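Local coordinates for protein sarcoplasmic calcium-binding proteins II, V, VI, and VII (Branchiostoma lanceolatum, PDB 2SAS) that binds calcium ions through EF-hand sites in muscle sarcoplasm, and seems more abundant in fast-contracting muscles, though no functional link is established, at residues D28-K39 against Y51-W62. Residues are numbered along the deposited sequence; the frame is centred on the assembly and turned at random.
Sequences DNDFEDMMTRYK and YKSMQASLEDEW. With CA (calcium ion), chain B.
Phe31 and Trp62 meet where the exiting helix of EF-hand 1 packs against the entering helix of EF-hand 2, as fits a pair of EF-hands, whose loops join through the antiparallel strands 25-26 and 77-78. The short segments run nearly antiparallel, at 156°. Trp62 CB sits over the centre of the Phe31 ring, 4.1 Å from its centroid. Met34 CE covers the opposite face, so the ring is held between two aliphatic groups. Glu61 brings its carboxylate to the ring edge, OE2 3.8 Å from Phe31 CE2, with the two planes steeply inclined. Its OE1 is paired with Arg106 of helix 103-114.

Met35 is a knob in a hole formed by Tyr51, Met54, Gln55 and Leu58. Its CB points along the flank, but bends at chi2 and chi3 fold the thioether inward. Met35 SD then lies 3.5 Å from Met54 CG, and Met35 CG lies 3.6 Å from Leu58 CD1.

At the far end, Tyr38 swings its ring away from its own backbone N (chi1 -158°) and lays one face against Met54. Met54 SD stands 4.7 Å from the ring centroid, a Met-aromatic contact, and CG adds a CH-pi contact. Replacing Tyr38 with an alanine would probably deprive Met54 SD of this ring face and open a gap beside Tyr51.

Asp30, just before Phe31 in the chain, binds calcium with both carboxylate oxygens, alongside Asp19, Asn21, Asp23 and Ser25. Tyr51 OH is hydrogen-bonded to Lys43 O, while its CE1 lies 3.3 Å from Tyr38 CD2.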
loop_
_atom_site.group_PDB
_atom_site.type_symbol
_atom_site.label_atom_id
_atom_site.label_comp_id
_atom_site.label_asym_id
_atom_site.label_seq_id
_atom_site.Cartn_x
_atom_site.Cartn_y
_atom_site.Cartn_z
ATOM N N ASP A 28 11.513 -16.174 11.899
ATOM C CA ASP A 28 10.582 -16.586 12.953
ATOM C C ASP A 28 9.961 -15.375 13.647
ATOM O O ASP A 28 8.771 -15.391 13.937
ATOM C CB ASP A 28 11.191 -17.533 14.002
ATOM C CG ASP A 28 10.316 -17.824 15.203
ATOM O OD1 ASP A 28 9.304 -18.556 15.159
ATOM O OD2 ASP A 28 10.636 -17.287 16.309
ATOM N N ASN A 29 10.707 -14.321 13.907
ATOM C CA ASN A 29 10.136 -13.182 14.604
ATOM C C ASN A 29 8.904 -12.605 13.902
ATOM O O ASN A 29 8.083 -11.950 14.602
ATOM C CB ASN A 29 11.165 -12.157 15.004
ATOM C CG ASN A 29 11.737 -11.311 13.881
ATOM O OD1 ASN A 29 11.726 -11.718 12.719
ATOM N ND2 ASN A 29 12.217 -10.118 14.228
ATOM N N ASP A 30 8.809 -12.746 12.618
ATOM C CA ASP A 30 7.671 -12.244 11.820
ATOM C C ASP A 30 6.437 -13.089 12.265
ATOM O O ASP A 30 5.397 -12.482 12.529
ATOM C CB ASP A 30 7.938 -12.390 10.332
ATOM C CG ASP A 30 8.920 -11.345 9.857
ATOM O OD1 ASP A 30 8.705 -10.161 10.157
ATOM O OD2 ASP A 30 9.912 -11.759 9.221
ATOM N N PHE A 31 6.646 -14.368 12.341
ATOM C CA PHE A 31 5.639 -15.333 12.789
ATOM C C PHE A 31 5.257 -15.100 14.252
ATOM O O PHE A 31 4.077 -15.266 14.642
ATOM C CB PHE A 31 6.114 -16.772 12.475
ATOM C CG PHE A 31 6.193 -17.042 10.991
ATOM C CD1 PHE A 31 7.231 -16.556 10.220
ATOM C CD2 PHE A 31 5.134 -17.697 10.346
ATOM C CE1 PHE A 31 7.278 -16.730 8.842
ATOM C CE2 PHE A 31 5.141 -17.909 8.958
ATOM C CZ PHE A 31 6.233 -17.427 8.230
ATOM N N GLU A 32 6.187 -14.721 15.124
ATOM C CA GLU A 32 5.872 -14.426 16.533
ATOM C C GLU A 32 4.940 -13.200 16.542
ATOM O O GLU A 32 4.030 -13.062 17.376
ATOM C CB GLU A 32 7.080 -14.171 17.416
ATOM C CG GLU A 32 8.132 -15.276 17.699
ATOM C CD GLU A 32 9.457 -14.771 18.226
ATOM O OE1 GLU A 32 10.044 -13.807 17.749
ATOM O OE2 GLU A 32 9.943 -15.393 19.203
ATOM N N ASP A 33 5.121 -12.294 15.597
ATOM C CA ASP A 33 4.335 -11.065 15.432
ATOM C C ASP A 33 2.907 -11.376 14.978
ATOM O O ASP A 33 1.936 -10.614 15.148
ATOM C CB ASP A 33 4.969 -10.121 14.413
ATOM C CG ASP A 33 6.073 -9.227 14.872
ATOM O OD1 ASP A 33 6.741 -9.616 15.859
ATOM O OD2 ASP A 33 6.343 -8.171 14.244
ATOM N N MET A 34 2.748 -12.516 14.337
ATOM C CA MET A 34 1.392 -12.916 13.892
ATOM C C MET A 34 0.606 -13.303 15.156
ATOM O O MET A 34 -0.584 -12.957 15.328
ATOM C CB MET A 34 1.585 -13.993 12.885
ATOM C CG MET A 34 2.103 -13.375 11.600
ATOM S SD MET A 34 2.223 -14.787 10.444
ATOM C CE MET A 34 3.532 -14.183 9.369
ATOM N N MET A 35 1.291 -14.019 16.022
ATOM C CA MET A 35 0.841 -14.544 17.298
ATOM C C MET A 35 0.513 -13.405 18.233
ATOM O O MET A 35 -0.550 -13.387 18.867
ATOM C CB MET A 35 1.865 -15.482 17.937
ATOM C CG MET A 35 1.722 -16.871 17.408
ATOM S SD MET A 35 0.037 -17.497 17.714
ATOM C CE MET A 35 0.086 -17.417 19.536
ATOM N N THR A 36 1.430 -12.458 18.303
ATOM C CA THR A 36 1.180 -11.244 19.079
ATOM C C THR A 36 -0.098 -10.591 18.559
ATOM O O THR A 36 -0.880 -10.128 19.364
ATOM C CB THR A 36 2.331 -10.179 19.018
ATOM O OG1 THR A 36 3.475 -10.853 19.555
ATOM C CG2 THR A 36 1.964 -8.882 19.780
ATOM N N ARG A 37 -0.272 -10.495 17.280
ATOM C CA ARG A 37 -1.465 -9.847 16.641
ATOM C C ARG A 37 -2.720 -10.593 17.153
ATOM O O ARG A 37 -3.633 -9.946 17.681
ATOM C CB ARG A 37 -1.430 -9.968 15.156
ATOM C CG ARG A 37 -1.428 -8.798 14.220
ATOM C CD ARG A 37 -0.407 -9.078 13.132
ATOM N NE ARG A 37 -0.580 -8.390 11.916
ATOM C CZ ARG A 37 -0.497 -7.100 11.595
ATOM N NH1 ARG A 37 -0.309 -6.145 12.507
ATOM N NH2 ARG A 37 -0.639 -6.722 10.307
ATOM N N TYR A 38 -2.639 -11.908 16.990
ATOM C CA TYR A 38 -3.673 -12.865 17.355
ATOM C C TYR A 38 -4.168 -12.747 18.785
ATOM O O TYR A 38 -5.388 -12.746 19.025
ATOM C CB TYR A 38 -3.241 -14.290 17.073
ATOM C CG TYR A 38 -4.292 -15.360 16.898
ATOM C CD1 TYR A 38 -5.277 -15.301 15.905
ATOM C CD2 TYR A 38 -4.303 -16.477 17.722
ATOM C CE1 TYR A 38 -6.199 -16.320 15.730
ATOM C CE2 TYR A 38 -5.194 -17.511 17.553
ATOM C CZ TYR A 38 -6.161 -17.430 16.558
ATOM O OH TYR A 38 -7.100 -18.441 16.419
ATOM N N LYS A 39 -3.223 -12.782 19.709
ATOM C CA LYS A 39 -3.539 -12.676 21.150
ATOM C C LYS A 39 -4.027 -11.230 21.398
ATOM O O LYS A 39 -5.005 -11.070 22.126
ATOM C CB LYS A 39 -2.357 -12.968 22.028
ATOM C CG LYS A 39 -1.565 -14.256 21.740
ATOM C CD LYS A 39 -0.107 -14.023 22.209
ATOM C CE LYS A 39 0.250 -15.034 23.271
ATOM N NZ LYS A 39 0.831 -14.286 24.460
ATOM N N TYR A 51 -4.241 -20.933 21.442
ATOM C CA TYR A 51 -3.049 -20.175 21.027
ATOM C C TYR A 51 -1.907 -21.118 20.710
ATOM O O TYR A 51 -1.139 -20.938 19.778
ATOM C CB TYR A 51 -2.707 -19.179 22.083
ATOM C CG TYR A 51 -3.684 -18.018 22.097
ATOM C CD1 TYR A 51 -3.762 -17.152 21.000
ATOM C CD2 TYR A 51 -4.542 -17.817 23.160
ATOM C CE1 TYR A 51 -4.633 -16.082 20.975
ATOM C CE2 TYR A 51 -5.420 -16.729 23.148
ATOM C CZ TYR A 51 -5.450 -15.849 22.094
ATOM O OH TYR A 51 -6.309 -14.784 22.128
ATOM N N LYS A 52 -1.873 -22.189 21.535
ATOM C CA LYS A 52 -0.841 -23.210 21.345
ATOM C C LYS A 52 -1.001 -23.878 20.002
ATOM O O LYS A 52 -0.004 -23.999 19.248
ATOM C CB LYS A 52 -0.774 -24.160 22.533
ATOM C CG LYS A 52 -0.017 -23.456 23.695
ATOM C CD LYS A 52 0.112 -24.459 24.849
ATOM C CE LYS A 52 0.649 -23.702 26.075
ATOM N NZ LYS A 52 0.958 -24.665 27.164
ATOM N N SER A 53 -2.224 -24.240 19.656
ATOM C CA SER A 53 -2.436 -24.899 18.349
ATOM C C SER A 53 -2.021 -23.971 17.227
ATOM O O SER A 53 -1.342 -24.393 16.294
ATOM C CB SER A 53 -3.887 -25.313 18.180
ATOM O OG SER A 53 -4.333 -25.806 19.428
ATOM N N MET A 54 -2.485 -22.747 17.339
ATOM C CA MET A 54 -2.197 -21.698 16.334
ATOM C C MET A 54 -0.686 -21.563 16.111
ATOM O O MET A 54 -0.144 -21.429 15.011
ATOM C CB MET A 54 -2.868 -20.419 16.785
ATOM C CG MET A 54 -2.470 -19.252 15.941
ATOM S SD MET A 54 -2.918 -19.551 14.220
ATOM C CE MET A 54 -4.700 -19.824 14.298
ATOM N N GLN A 55 0.021 -21.609 17.203
ATOM C CA GLN A 55 1.483 -21.488 17.213
ATOM C C GLN A 55 2.147 -22.645 16.462
ATOM O O GLN A 55 3.022 -22.343 15.648
ATOM C CB GLN A 55 2.010 -21.396 18.651
ATOM C CG GLN A 55 3.402 -20.776 18.604
ATOM C CD GLN A 55 3.911 -20.568 20.001
ATOM O OE1 GLN A 55 4.106 -19.429 20.403
ATOM N NE2 GLN A 55 4.066 -21.691 20.670
ATOM N N ALA A 56 1.699 -23.870 16.705
ATOM C CA ALA A 56 2.162 -25.072 16.094
ATOM C C ALA A 56 1.972 -25.008 14.572
ATOM O O ALA A 56 2.884 -25.415 13.815
ATOM C CB ALA A 56 1.589 -26.324 16.683
ATOM N N SER A 57 0.852 -24.448 14.119
ATOM C CA SER A 57 0.644 -24.334 12.666
ATOM C C SER A 57 1.537 -23.246 12.094
ATOM O O SER A 57 1.880 -23.369 10.899
ATOM C CB SER A 57 -0.815 -24.206 12.235
ATOM O OG SER A 57 -1.501 -23.339 13.085
ATOM N N LEU A 58 1.917 -22.253 12.862
ATOM C CA LEU A 58 2.816 -21.182 12.379
ATOM C C LEU A 58 4.256 -21.723 12.316
ATOM O O LEU A 58 5.075 -21.440 11.427
ATOM C CB LEU A 58 2.646 -19.940 13.262
ATOM C CG LEU A 58 1.322 -19.172 13.118
ATOM C CD1 LEU A 58 1.177 -17.984 14.036
ATOM C CD2 LEU A 58 1.220 -18.671 11.671
ATOM N N GLU A 59 4.604 -22.491 13.347
ATOM C CA GLU A 59 5.946 -23.092 13.438
ATOM C C GLU A 59 6.193 -23.977 12.218
ATOM O O GLU A 59 7.209 -23.913 11.528
ATOM C CB GLU A 59 6.016 -23.958 14.713
ATOM C CG GLU A 59 6.182 -23.027 15.918
ATOM C CD GLU A 59 6.294 -23.681 17.247
ATOM O OE1 GLU A 59 5.881 -24.842 17.282
ATOM O OE2 GLU A 59 6.732 -23.105 18.204
ATOM N N ASP A 60 5.223 -24.793 11.997
ATOM C CA ASP A 60 5.059 -25.759 10.919
ATOM C C ASP A 60 5.028 -24.992 9.591
ATOM O O ASP A 60 5.530 -25.426 8.553
ATOM C CB ASP A 60 3.774 -26.491 11.286
ATOM C CG ASP A 60 3.603 -27.932 10.969
ATOM O OD1 ASP A 60 4.019 -28.360 9.863
ATOM O OD2 ASP A 60 3.007 -28.639 11.858
ATOM N N GLU A 61 4.442 -23.802 9.582
ATOM C CA GLU A 61 4.431 -22.989 8.365
ATOM C C GLU A 61 5.858 -22.468 8.116
ATOM O O GLU A 61 6.442 -22.728 6.999
ATOM C CB GLU A 61 3.443 -21.862 8.422
ATOM C CG GLU A 61 3.000 -21.261 7.104
ATOM C CD GLU A 61 2.413 -19.889 7.138
ATOM O OE1 GLU A 61 1.619 -19.703 8.085
ATOM O OE2 GLU A 61 2.706 -19.046 6.303
ATOM N N TRP A 62 6.461 -21.819 9.062
ATOM C CA TRP A 62 7.816 -21.273 8.961
ATOM C C TRP A 62 8.818 -22.347 8.488
ATOM O O TRP A 62 9.682 -22.136 7.631
ATOM C CB TRP A 62 8.273 -20.700 10.296
ATOM C CG TRP A 62 9.702 -20.291 10.399
ATOM C CD1 TRP A 62 10.634 -20.639 11.362
ATOM C CD2 TRP A 62 10.391 -19.458 9.443
ATOM N NE1 TRP A 62 11.832 -20.028 11.095
ATOM C CE2 TRP A 62 11.715 -19.312 9.921
ATOM C CE3 TRP A 62 10.001 -18.801 8.291
ATOM C CZ2 TRP A 62 12.630 -18.506 9.246
ATOM C CZ3 TRP A 62 10.885 -18.022 7.615
ATOM C CH2 TRP A 62 12.208 -17.885 8.085
HETATM CA CA CA B . 10.786 -9.576 9.017
#